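Local coordinates for protein SusD homolog (Bacteroides thetaiotaomicron VPI-5482, PDB 3FDH) that probably binds glycans at the outer membrane of a gut bacterium, as a SusD/RagB-family lipoprotein serving nutrient uptake, at residues Y61-R65 with N307-D311; G262-S266 with L302-N307; A279-F283 with Q294-N298; A282-P286 with K316-F322. All coordinates share one frame. Numbering follows the deposited sequence.

Contact 1: residues Y61-R65 with N307-D311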
loop_
_atom_site.group_PDB
_atom_site.type_symbol
_atom_site.label_atom_id
_atom_site.label_comp_id
_atom_site.label_asym_id
_atom_site.label_seq_id
_atom_site.Cartn_x
_atom_site.Cartn_y
_atom_site.Cartn_z
ATOM N N TYR A 61 14.507 -14.877 -3.975
ATOM C CA TYR A 61 14.720 -14.842 -5.455
ATOM C C TYR A 61 14.216 -13.531 -6.070
ATOM O O TYR A 61 14.728 -13.025 -7.083
ATOM C CB TYR A 61 14.205 -16.109 -6.157
ATOM C CG TYR A 61 15.082 -17.293 -5.729
ATOM C CD1 TYR A 61 16.407 -17.367 -6.136
ATOM C CD2 TYR A 61 14.615 -18.248 -4.855
ATOM C CE1 TYR A 61 17.250 -18.399 -5.704
ATOM C CE2 TYR A 61 15.438 -19.280 -4.408
ATOM C CZ TYR A 61 16.757 -19.346 -4.825
ATOM O OH TYR A 61 17.552 -20.385 -4.378
ATOM N N ALA A 62 13.242 -12.955 -5.403
ATOM C CA ALA A 62 12.724 -11.628 -5.789
ATOM C C ALA A 62 13.788 -10.591 -5.413
ATOM O O ALA A 62 14.128 -9.690 -6.173
ATOM C CB ALA A 62 11.372 -11.308 -5.099
ATOM N N GLU A 63 14.339 -10.741 -4.217
ATOM C CA GLU A 63 15.342 -9.820 -3.733
ATOM C C GLU A 63 16.589 -9.728 -4.625
ATOM O O GLU A 63 17.136 -8.649 -4.864
ATOM C CB GLU A 63 15.744 -10.237 -2.306
ATOM C CG GLU A 63 16.687 -9.224 -1.585
ATOM C CD GLU A 63 16.033 -7.871 -1.295
ATOM O OE1 GLU A 63 14.839 -7.837 -0.882
ATOM O OE2 GLU A 63 16.752 -6.848 -1.413
ATOM N N VAL A 64 17.037 -10.876 -5.115
ATOM C CA VAL A 64 18.268 -10.952 -5.903
ATOM C C VAL A 64 17.941 -10.868 -7.364
ATOM O O VAL A 64 18.770 -10.967 -8.228
ATOM C CB VAL A 64 19.127 -12.184 -5.563
ATOM C CG1 VAL A 64 19.617 -12.087 -4.101
ATOM C CG2 VAL A 64 18.399 -13.544 -5.914
ATOM N N ARG A 65 16.664 -10.706 -7.609
ATOM C CA ARG A 65 16.115 -10.564 -8.969
ATOM C C ARG A 65 16.438 -11.710 -9.870
ATOM O O ARG A 65 16.843 -11.499 -11.022
ATOM C CB ARG A 65 16.613 -9.284 -9.621
ATOM C CG ARG A 65 16.362 -8.036 -8.845
ATOM C CD ARG A 65 14.902 -7.708 -8.629
ATOM N NE ARG A 65 14.881 -6.352 -8.133
ATOM C CZ ARG A 65 14.712 -5.986 -6.872
ATOM N NH1 ARG A 65 14.381 -6.860 -5.926
ATOM N NH2 ARG A 65 14.802 -4.712 -6.578
ATOM N N ASN A 307 20.617 -5.161 1.158
ATOM C CA ASN A 307 19.632 -5.092 0.073
ATOM C C ASN A 307 20.192 -5.651 -1.198
ATOM O O ASN A 307 21.274 -5.285 -1.633
ATOM C CB ASN A 307 19.173 -3.657 -0.165
ATOM C CG ASN A 307 18.709 -3.001 1.098
ATOM O OD1 ASN A 307 19.527 -2.413 1.823
ATOM N ND2 ASN A 307 17.414 -3.204 1.454
ATOM N N GLY A 308 19.445 -6.581 -1.775
ATOM C CA GLY A 308 19.857 -7.202 -3.026
ATOM C C GLY A 308 20.919 -8.284 -2.979
ATOM O O GLY A 308 21.243 -8.861 -4.019
ATOM N N SER A 309 21.467 -8.580 -1.805
ATOM C CA SER A 309 22.537 -9.572 -1.697
ATOM C C SER A 309 22.617 -10.353 -0.365
ATOM O O SER A 309 23.704 -10.715 0.072
ATOM C CB SER A 309 23.900 -8.883 -1.973
ATOM O OG SER A 309 24.274 -8.029 -0.897
ATOM N N PRO A 310 21.466 -10.641 0.288
ATOM C CA PRO A 310 21.641 -11.465 1.478
ATOM C C PRO A 310 21.985 -12.913 1.199
ATOM O O PRO A 310 21.804 -13.436 0.105
ATOM C CB PRO A 310 20.238 -11.492 2.082
ATOM C CG PRO A 310 19.367 -11.499 0.876
ATOM C CD PRO A 310 20.063 -10.550 -0.106
ATOM N N ASP A 311 22.491 -13.548 2.222
ATOM C CA ASP A 311 22.620 -15.002 2.234
ATOM C C ASP A 311 21.196 -15.500 2.497
ATOM O O ASP A 311 20.428 -14.857 3.219
ATOM C CB ASP A 311 23.533 -15.468 3.362
ATOM C CG ASP A 311 24.984 -15.110 3.126
ATOM O OD1 ASP A 311 25.391 -14.979 1.943
ATOM O OD2 ASP A 311 25.714 -15.020 4.138
HETATM O O HOH W 1 15.486 -4.789 0.198
#
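Glu63 reaches from the last turn of helix 57-63 to the Asn307-Gly308 peptide, its CA-CB bond directed toward that segment. With chi1 t and chi2 p, the carboxylate accepts a hydrogen bond from Gly308 N at OE2 (2.7 Å, N-H...O angle 147°). The same OE2 takes a hydrogen bond from water 1 at 2.9 Å, and that water accepts one from Asn307 ND2 at 2.8 Å; Asn307 OD1 accepts from Ser266 N and its ND2 also donates to Ser264 OG, while Glu63 OE1 bonds to Ser47 and Gly54. Arg65, at positive phi (57°), ends the helix in a Schellman motif, its N bonded back to Ala62 O at 3.1 Å; separately, its side-chain NH1 reaches the same Ala62 O at 2.9 Å. Gly308, also at positive phi (78°), comes within 5.0 Å of Val64, CA to CA, and its CA makes a CA-H...O contact of 3.6 Å with Glu63 O. Pro310 packs beside this junction, its CD 3.9 Å from Glu63 CG and 4.3 Å from Val64 CG1.

Contact 2: residues G262-S266 with L302-N307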
loop_
_atom_site.group_PDB
_atom_site.type_symbol
_atom_site.label_atom_id
_atom_site.label_comp_id
_atom_site.label_asym_id
_atom_site.label_seq_id
_atom_site.Cartn_x
_atom_site.Cartn_y
_atom_site.Cartn_z
ATOM N N GLY A 262 14.028 -9.834 6.274
ATOM C CA GLY A 262 15.161 -9.373 7.055
ATOM C C GLY A 262 15.180 -7.843 7.066
ATOM O O GLY A 262 14.680 -7.181 6.173
ATOM N N ALA A 263 15.698 -7.291 8.150
ATOM C CA ALA A 263 15.763 -5.838 8.328
ATOM C C ALA A 263 16.551 -5.206 7.171
ATOM O O ALA A 263 17.644 -5.650 6.833
ATOM C CB ALA A 263 16.443 -5.524 9.659
ATOM N N SER A 264 15.984 -4.146 6.601
ATOM C CA SER A 264 16.589 -3.414 5.492
ATOM C C SER A 264 17.704 -2.474 5.890
ATOM O O SER A 264 17.495 -1.541 6.677
ATOM C CB SER A 264 15.518 -2.595 4.764
ATOM O OG SER A 264 16.093 -1.802 3.737
ATOM N N THR A 265 18.877 -2.721 5.314
ATOM C CA THR A 265 20.057 -1.897 5.576
ATOM C C THR A 265 19.837 -0.475 5.054
ATOM O O THR A 265 20.034 0.507 5.768
ATOM C CB THR A 265 21.340 -2.515 4.982
ATOM O OG1 THR A 265 21.623 -3.759 5.638
ATOM C CG2 THR A 265 22.535 -1.590 5.199
ATOM N N SER A 266 19.423 -0.378 3.803
ATOM C CA SER A 266 19.193 0.934 3.173
ATOM C C SER A 266 18.205 1.770 3.998
ATOM O O SER A 266 18.386 2.975 4.210
ATOM C CB SER A 266 18.789 0.787 1.681
ATOM O OG SER A 266 17.507 0.191 1.505
ATOM N N LEU A 302 22.041 -6.417 15.387
ATOM C CA LEU A 302 20.809 -6.472 14.607
ATOM C C LEU A 302 20.958 -7.401 13.425
ATOM O O LEU A 302 20.010 -8.037 12.973
ATOM C CB LEU A 302 20.421 -5.081 14.096
ATOM C CG LEU A 302 19.229 -5.011 13.136
ATOM C CD1 LEU A 302 17.949 -5.586 13.813
ATOM C CD2 LEU A 302 19.034 -3.569 12.670
ATOM N N VAL A 303 22.183 -7.472 12.930
ATOM C CA VAL A 303 22.480 -8.256 11.736
ATOM C C VAL A 303 21.467 -7.907 10.617
ATOM O O VAL A 303 20.683 -8.756 10.147
ATOM C CB VAL A 303 22.514 -9.783 12.024
ATOM C CG1 VAL A 303 23.092 -10.551 10.801
ATOM C CG2 VAL A 303 23.325 -10.092 13.290
ATOM N N PRO A 304 21.476 -6.638 10.171
ATOM C CA PRO A 304 20.570 -6.315 9.064
ATOM C C PRO A 304 20.997 -7.000 7.784
ATOM O O PRO A 304 22.161 -7.398 7.607
ATOM C CB PRO A 304 20.666 -4.781 8.963
ATOM C CG PRO A 304 22.079 -4.470 9.452
ATOM C CD PRO A 304 22.383 -5.529 10.504
ATOM N N ALA A 305 20.021 -7.166 6.914
ATOM C CA ALA A 305 20.213 -7.819 5.628
ATOM C C ALA A 305 20.636 -6.802 4.552
ATOM O O ALA A 305 20.054 -5.695 4.456
ATOM C CB ALA A 305 18.936 -8.578 5.215
ATOM N N PRO A 306 21.653 -7.157 3.754
ATOM C CA PRO A 306 22.077 -6.268 2.693
ATOM C C PRO A 306 21.106 -6.333 1.534
ATOM O O PRO A 306 20.807 -7.403 0.977
ATOM C CB PRO A 306 23.426 -6.830 2.266
ATOM C CG PRO A 306 23.330 -8.267 2.574
ATOM C CD PRO A 306 22.488 -8.375 3.797
ATOM N N ASN A 307 20.617 -5.161 1.158
ATOM C CA ASN A 307 19.632 -5.092 0.073
ATOM C C ASN A 307 20.192 -5.651 -1.198
ATOM O O ASN A 307 21.274 -5.285 -1.633
ATOM C CB ASN A 307 19.173 -3.657 -0.165
ATOM C CG ASN A 307 18.709 -3.001 1.098
ATOM O OD1 ASN A 307 19.527 -2.413 1.823
ATOM N ND2 ASN A 307 17.414 -3.204 1.454
#
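The N-cap of helix 265-274 is where an extended loop docks: Ser264 occupies the capping position, and its OG, at chi1 t, accepts from Leu267 N one turn on. That OG also bonds to Glu50 O and accepts from Asn307 ND2 at 3.0 Å. Asn307, with chi1 m and chi2 88°, directs its amide at the first turn of the helix, so that OD1 takes Ser266 N at 2.8 Å (angle 155°) while ND2 serves the cap. The backbones meet in a single bridge, Ser264 with Ala305 (CA-CA 5.7 Å): Ala305 N donates to Ala263 O at 2.8 Å, and Thr265 N returns a weak bond to Ala305 O at 3.3 Å. Gly262 suits its place, since an ideal CB there would lie 3.1 Å from Ala305 CB. Ala263 CB points into the hollow between Pro304 CB (4.3 Å) and Leu302 CD1 (4.4 Å), the latter a t,p leucine. Thr265, rotamer m, brings its hydroxyl to the same acceptor, OG1 donating to Ala305 O at 2.8 Å.

Contact 3: residues A279-F283 with Q294-N298; sequences ANRAF and QVAAN
Two non-regular segments run antiparallel, with CA-CA approaches of 5.8 Å (Phe283-Gln294), 4.1 Å (Asn280-Ala296) and 5.4 Å (Ala279-Ala297). Gln294 (phi/psi -84/120) is extended, chi1 and chi2 t and chi3 27°, so its NE2 donates to Arg281 O at 2.8 Å (angle 168°); its CA lies 3.4 Å from Phe283 O in a CA-H...O contact. Water 2 accepts from Arg281 NH1 (3.0 Å) and donates to Gln294 OE1 (2.8 Å), while Arg281 (chi1-chi3 t, chi4 77°) carries NE to a salt bridge with Glu369 of helix 354-379. Val295 (-137/162) donates from N to Phe283 O at 3.1 Å. This bond uses the edge of Phe283 (-130/137) turned away from strand 319-320, a sheet-like but irregular pairing; before it, Arg281 and Ala282 (-137/-21, -104/19) leave extended geometry, and water 3 accepts from Phe283 N (3.0 Å) and donates to Val295 O (2.6 Å). Ala296 (-70/152) sets CB 3.4 Å from OD1 of Asn280 (-105/8, chi1 t) and CA 3.4 Å from O of Ala279 (-57/-35). Ala297 turns to -56/-23; its N donates to Ala279 O at 2.9 Å (angle 144°), and its CB points toward 279-283, 3.8 Å from CE2 of Phe283 (chi1 m, chi2 -74°).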
loop_
_atom_site.group_PDB
_atom_site.type_symbol
_atom_site.label_atom_id
_atom_site.label_comp_id
_atom_site.label_asym_id
_atom_site.label_seq_id
_atom_site.Cartn_x
_atom_site.Cartn_y
_atom_site.Cartn_z
ATOM N N ALA A 279 14.437 4.576 14.352
ATOM C CA ALA A 279 15.803 4.036 14.256
ATOM C C ALA A 279 16.186 3.221 15.503
ATOM O O ALA A 279 16.921 2.231 15.424
ATOM C CB ALA A 279 16.848 5.163 14.034
ATOM N N ASN A 280 15.703 3.664 16.654
ATOM C CA ASN A 280 16.077 3.064 17.894
ATOM C C ASN A 280 14.997 2.207 18.478
ATOM O O ASN A 280 15.108 1.714 19.582
ATOM C CB ASN A 280 16.339 4.165 18.898
ATOM C CG ASN A 280 17.125 3.681 20.072
ATOM O OD1 ASN A 280 18.009 2.821 19.929
ATOM N ND2 ASN A 280 16.813 4.204 21.249
ATOM N N ARG A 281 13.955 1.996 17.707
ATOM C CA ARG A 281 12.793 1.360 18.269
ATOM C C ARG A 281 12.086 0.291 17.461
ATOM O O ARG A 281 11.437 -0.578 18.039
ATOM C CB ARG A 281 11.834 2.488 18.649
ATOM C CG ARG A 281 10.654 2.049 19.355
ATOM C CD ARG A 281 10.000 3.174 20.098
ATOM N NE ARG A 281 8.730 2.704 20.652
ATOM C CZ ARG A 281 8.607 1.940 21.734
ATOM N NH1 ARG A 281 9.676 1.549 22.388
ATOM N NH2 ARG A 281 7.419 1.538 22.131
ATOM N N ALA A 282 12.292 0.297 16.137
ATOM C CA ALA A 282 11.556 -0.573 15.227
ATOM C C ALA A 282 12.321 -1.793 14.688
ATOM O O ALA A 282 11.943 -2.388 13.692
ATOM C CB ALA A 282 11.030 0.250 14.051
ATOM N N PHE A 283 13.384 -2.147 15.362
ATOM C CA PHE A 283 14.245 -3.283 14.973
ATOM C C PHE A 283 14.543 -4.246 16.091
ATOM O O PHE A 283 14.816 -3.855 17.214
ATOM C CB PHE A 283 15.571 -2.788 14.362
ATOM C CG PHE A 283 15.394 -2.008 13.102
ATOM C CD1 PHE A 283 15.071 -2.645 11.923
ATOM C CD2 PHE A 283 15.576 -0.648 13.082
ATOM C CE1 PHE A 283 14.889 -1.928 10.757
ATOM C CE2 PHE A 283 15.404 0.075 11.913
ATOM C CZ PHE A 283 15.072 -0.567 10.744
ATOM N N GLN A 294 15.556 -5.719 21.246
ATOM C CA GLN A 294 15.200 -4.489 20.529
ATOM C C GLN A 294 16.460 -3.633 20.558
ATOM O O GLN A 294 16.968 -3.302 21.629
ATOM C CB GLN A 294 14.038 -3.813 21.235
ATOM C CG GLN A 294 13.517 -2.559 20.614
ATOM C CD GLN A 294 12.420 -1.944 21.453
ATOM O OE1 GLN A 294 12.378 -2.141 22.660
ATOM N NE2 GLN A 294 11.523 -1.192 20.817
ATOM N N VAL A 295 16.956 -3.308 19.367
ATOM C CA VAL A 295 18.226 -2.589 19.184
ATOM C C VAL A 295 18.176 -1.481 18.133
ATOM O O VAL A 295 17.264 -1.401 17.333
ATOM C CB VAL A 295 19.386 -3.582 18.827
ATOM C CG1 VAL A 295 19.626 -4.636 19.953
ATOM C CG2 VAL A 295 19.122 -4.281 17.498
ATOM N N ALA A 296 19.154 -0.584 18.210
ATOM C CA ALA A 296 19.284 0.516 17.245
ATOM C C ALA A 296 19.707 -0.056 15.908
ATOM O O ALA A 296 20.325 -1.111 15.843
ATOM C CB ALA A 296 20.288 1.584 17.718
ATOM N N ALA A 297 19.307 0.651 14.867
ATOM C CA ALA A 297 19.592 0.271 13.488
ATOM C C ALA A 297 21.094 0.093 13.223
ATOM O O ALA A 297 21.470 -0.653 12.329
ATOM C CB ALA A 297 18.973 1.272 12.492
ATOM N N ASN A 298 21.931 0.732 14.038
ATOM C CA ASN A 298 23.391 0.663 13.851
ATOM C C ASN A 298 24.119 -0.242 14.836
ATOM O O ASN A 298 25.339 -0.290 14.900
ATOM C CB ASN A 298 24.013 2.054 13.851
ATOM C CG ASN A 298 23.850 2.762 15.154
ATOM O OD1 ASN A 298 22.985 2.427 15.949
ATOM N ND2 ASN A 298 24.636 3.804 15.354
HETATM O O HOH W 2 10.324 -0.878 24.096
HETATM O O HOH W 3 14.696 -1.147 17.893
#

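Contact 4: residues A282-P286 with K316-F322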
loop_
_atom_site.group_PDB
_atom_site.type_symbol
_atom_site.label_atom_id
_atom_site.label_comp_id
_atom_site.label_asym_id
_atom_site.label_seq_id
_atom_site.Cartn_x
_atom_site.Cartn_y
_atom_site.Cartn_z
ATOM N N ALA A 282 12.292 0.297 16.137
ATOM C CA ALA A 282 11.556 -0.573 15.227
ATOM C C ALA A 282 12.321 -1.793 14.688
ATOM O O ALA A 282 11.943 -2.388 13.692
ATOM C CB ALA A 282 11.030 0.250 14.051
ATOM N N PHE A 283 13.384 -2.147 15.362
ATOM C CA PHE A 283 14.245 -3.283 14.973
ATOM C C PHE A 283 14.543 -4.246 16.091
ATOM O O PHE A 283 14.816 -3.855 17.214
ATOM C CB PHE A 283 15.571 -2.788 14.362
ATOM C CG PHE A 283 15.394 -2.008 13.102
ATOM C CD1 PHE A 283 15.071 -2.645 11.923
ATOM C CD2 PHE A 283 15.576 -0.648 13.082
ATOM C CE1 PHE A 283 14.889 -1.928 10.757
ATOM C CE2 PHE A 283 15.404 0.075 11.913
ATOM C CZ PHE A 283 15.072 -0.567 10.744
ATOM N N PHE A 284 14.475 -5.529 15.742
ATOM C CA PHE A 284 14.771 -6.636 16.616
ATOM C C PHE A 284 15.861 -7.525 16.012
ATOM O O PHE A 284 15.937 -7.778 14.810
ATOM C CB PHE A 284 13.566 -7.547 16.920
ATOM C CG PHE A 284 12.332 -6.838 17.431
ATOM C CD1 PHE A 284 12.413 -5.698 18.212
ATOM C CD2 PHE A 284 11.072 -7.402 17.191
ATOM C CE1 PHE A 284 11.258 -5.084 18.701
ATOM C CE2 PHE A 284 9.918 -6.807 17.676
ATOM C CZ PHE A 284 10.012 -5.636 18.434
ATOM N N THR A 285 16.704 -8.004 16.908
ATOM C CA THR A 285 17.785 -8.898 16.514
ATOM C C THR A 285 17.249 -10.279 16.153
ATOM O O THR A 285 16.066 -10.598 16.357
ATOM C CB THR A 285 18.775 -9.146 17.698
ATOM O OG1 THR A 285 18.096 -9.881 18.736
ATOM C CG2 THR A 285 19.361 -7.821 18.254
ATOM N N PRO A 286 18.126 -11.112 15.585
ATOM C CA PRO A 286 17.776 -12.515 15.455
ATOM C C PRO A 286 17.618 -13.094 16.858
ATOM O O PRO A 286 17.965 -12.452 17.854
ATOM C CB PRO A 286 19.003 -13.138 14.770
ATOM C CG PRO A 286 19.861 -12.022 14.325
ATOM C CD PRO A 286 19.470 -10.797 15.064
ATOM N N LYS A 316 19.379 -16.003 10.066
ATOM C CA LYS A 316 20.571 -15.150 10.189
ATOM C C LYS A 316 20.363 -13.671 10.538
ATOM O O LYS A 316 21.074 -13.059 11.362
ATOM C CB LYS A 316 21.375 -15.217 8.910
ATOM C CG LYS A 316 22.650 -14.396 8.933
ATOM C CD LYS A 316 23.334 -14.437 7.589
ATOM C CE LYS A 316 24.607 -13.599 7.558
ATOM N NZ LYS A 316 25.603 -14.025 8.593
ATOM N N TYR A 317 19.413 -13.086 9.853
ATOM C CA TYR A 317 19.179 -11.636 9.923
ATOM C C TYR A 317 18.087 -11.203 10.868
ATOM O O TYR A 317 17.075 -11.871 11.077
ATOM C CB TYR A 317 18.857 -11.084 8.521
ATOM C CG TYR A 317 19.929 -11.367 7.489
ATOM C CD1 TYR A 317 21.126 -10.640 7.493
ATOM C CD2 TYR A 317 19.781 -12.392 6.537
ATOM C CE1 TYR A 317 22.116 -10.903 6.586
ATOM C CE2 TYR A 317 20.793 -12.663 5.618
ATOM C CZ TYR A 317 21.956 -11.907 5.646
ATOM O OH TYR A 317 22.985 -12.167 4.755
ATOM N N GLY A 318 18.338 -10.027 11.396
ATOM C CA GLY A 318 17.419 -9.311 12.254
ATOM C C GLY A 318 16.216 -8.905 11.443
ATOM O O GLY A 318 16.146 -9.149 10.234
ATOM N N ILE A 319 15.279 -8.247 12.111
ATOM C CA ILE A 319 14.008 -7.944 11.496
ATOM C C ILE A 319 13.436 -6.612 11.921
ATOM O O ILE A 319 13.879 -6.035 12.876
ATOM C CB ILE A 319 12.944 -9.016 11.908
ATOM C CG1 ILE A 319 12.892 -9.138 13.438
ATOM C CG2 ILE A 319 13.217 -10.390 11.199
ATOM C CD1 ILE A 319 11.762 -9.959 14.042
ATOM N N SER A 320 12.452 -6.134 11.150
ATOM C CA SER A 320 11.666 -4.992 11.594
ATOM C C SER A 320 10.675 -5.504 12.657
ATOM O O SER A 320 10.218 -6.644 12.605
ATOM C CB SER A 320 10.910 -4.303 10.453
ATOM O OG SER A 320 9.832 -5.097 9.963
ATOM N N ALA A 321 10.325 -4.639 13.597
ATOM C CA ALA A 321 9.361 -4.967 14.663
ATOM C C ALA A 321 7.994 -5.350 14.064
ATOM O O ALA A 321 7.204 -6.133 14.615
ATOM C CB ALA A 321 9.211 -3.758 15.620
ATOM N N PHE A 322 7.793 -4.813 12.875
ATOM C CA PHE A 322 6.510 -4.893 12.157
ATOM C C PHE A 322 6.055 -6.316 11.782
ATOM O O PHE A 322 4.859 -6.587 11.660
ATOM C CB PHE A 322 6.536 -4.015 10.907
ATOM C CG PHE A 322 6.727 -2.560 11.216
ATOM C CD1 PHE A 322 5.758 -1.864 11.920
ATOM C CD2 PHE A 322 7.919 -1.923 10.877
ATOM C CE1 PHE A 322 5.944 -0.541 12.216
ATOM C CE2 PHE A 322 8.124 -0.616 11.180
ATOM C CZ PHE A 322 7.130 0.093 11.864
#
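This is a two-stranded antiparallel ladder, strands 283-284 and 319-320, in a mainly helical fold. Phe284 N and Ile319 O (3.0 Å) and Ile319 N and Phe284 O (2.8 Å) form the hydrogen-bonded pair; Phe283 and Ser320 form the non-hydrogen-bonded one, CA-CA 4.6 Å; past it, Ala321 N donates to Ala282 O at 2.8 Å. On the face carrying Phe284 and Ile319, the Phe284 ring spreads as a flat shelf. Ala321 CB sits over it as a small knob, 3.9 Å from the ring centroid in a CH-pi contact, while Ile319 CD1 meets the ring edge. Phe283 and Ser320 face the opposite way; the Trp425 ring meets those of Phe283 and Phe322, and Ser320 OG bonds to Glu52. Ala282 CB is the bump beside the Phe322 ring, 4.2 Å from CE2. Gly318 provides the hollow: an ideal CB there would clash with Phe284 O at 2.9 Å, but its bare CA lies 4.3 Å from Thr285 CA. Beyond it, Pro286 CG packs 3.4 Å from Lys316 O.

From the N terminus, helix 57-63 supplies the first side of contact 1, whose partner arrives only after 241 intervening residues. Within that span, 262-266 opens contact 2, and 279-283 opens contact 3, which closes first, at 294-298. Contact 2 follows at 302-307, enclosing contact 3, and contact 1 closes around both, sharing Asn307 with contact 2. Contact 4 starts from Ala282 and Phe283, shared with contact 3, but ends at 316-322, thereby crossing contacts 1 and 2. Where they cross in sequence the contacts also touch: Ala263 N lies 2.8 Å from Gly318 O, and Asp311 N 2.9 Å from Tyr317 OH. The 294-322 chain so joins helices 57-63 and 265-274 to strand 283-284.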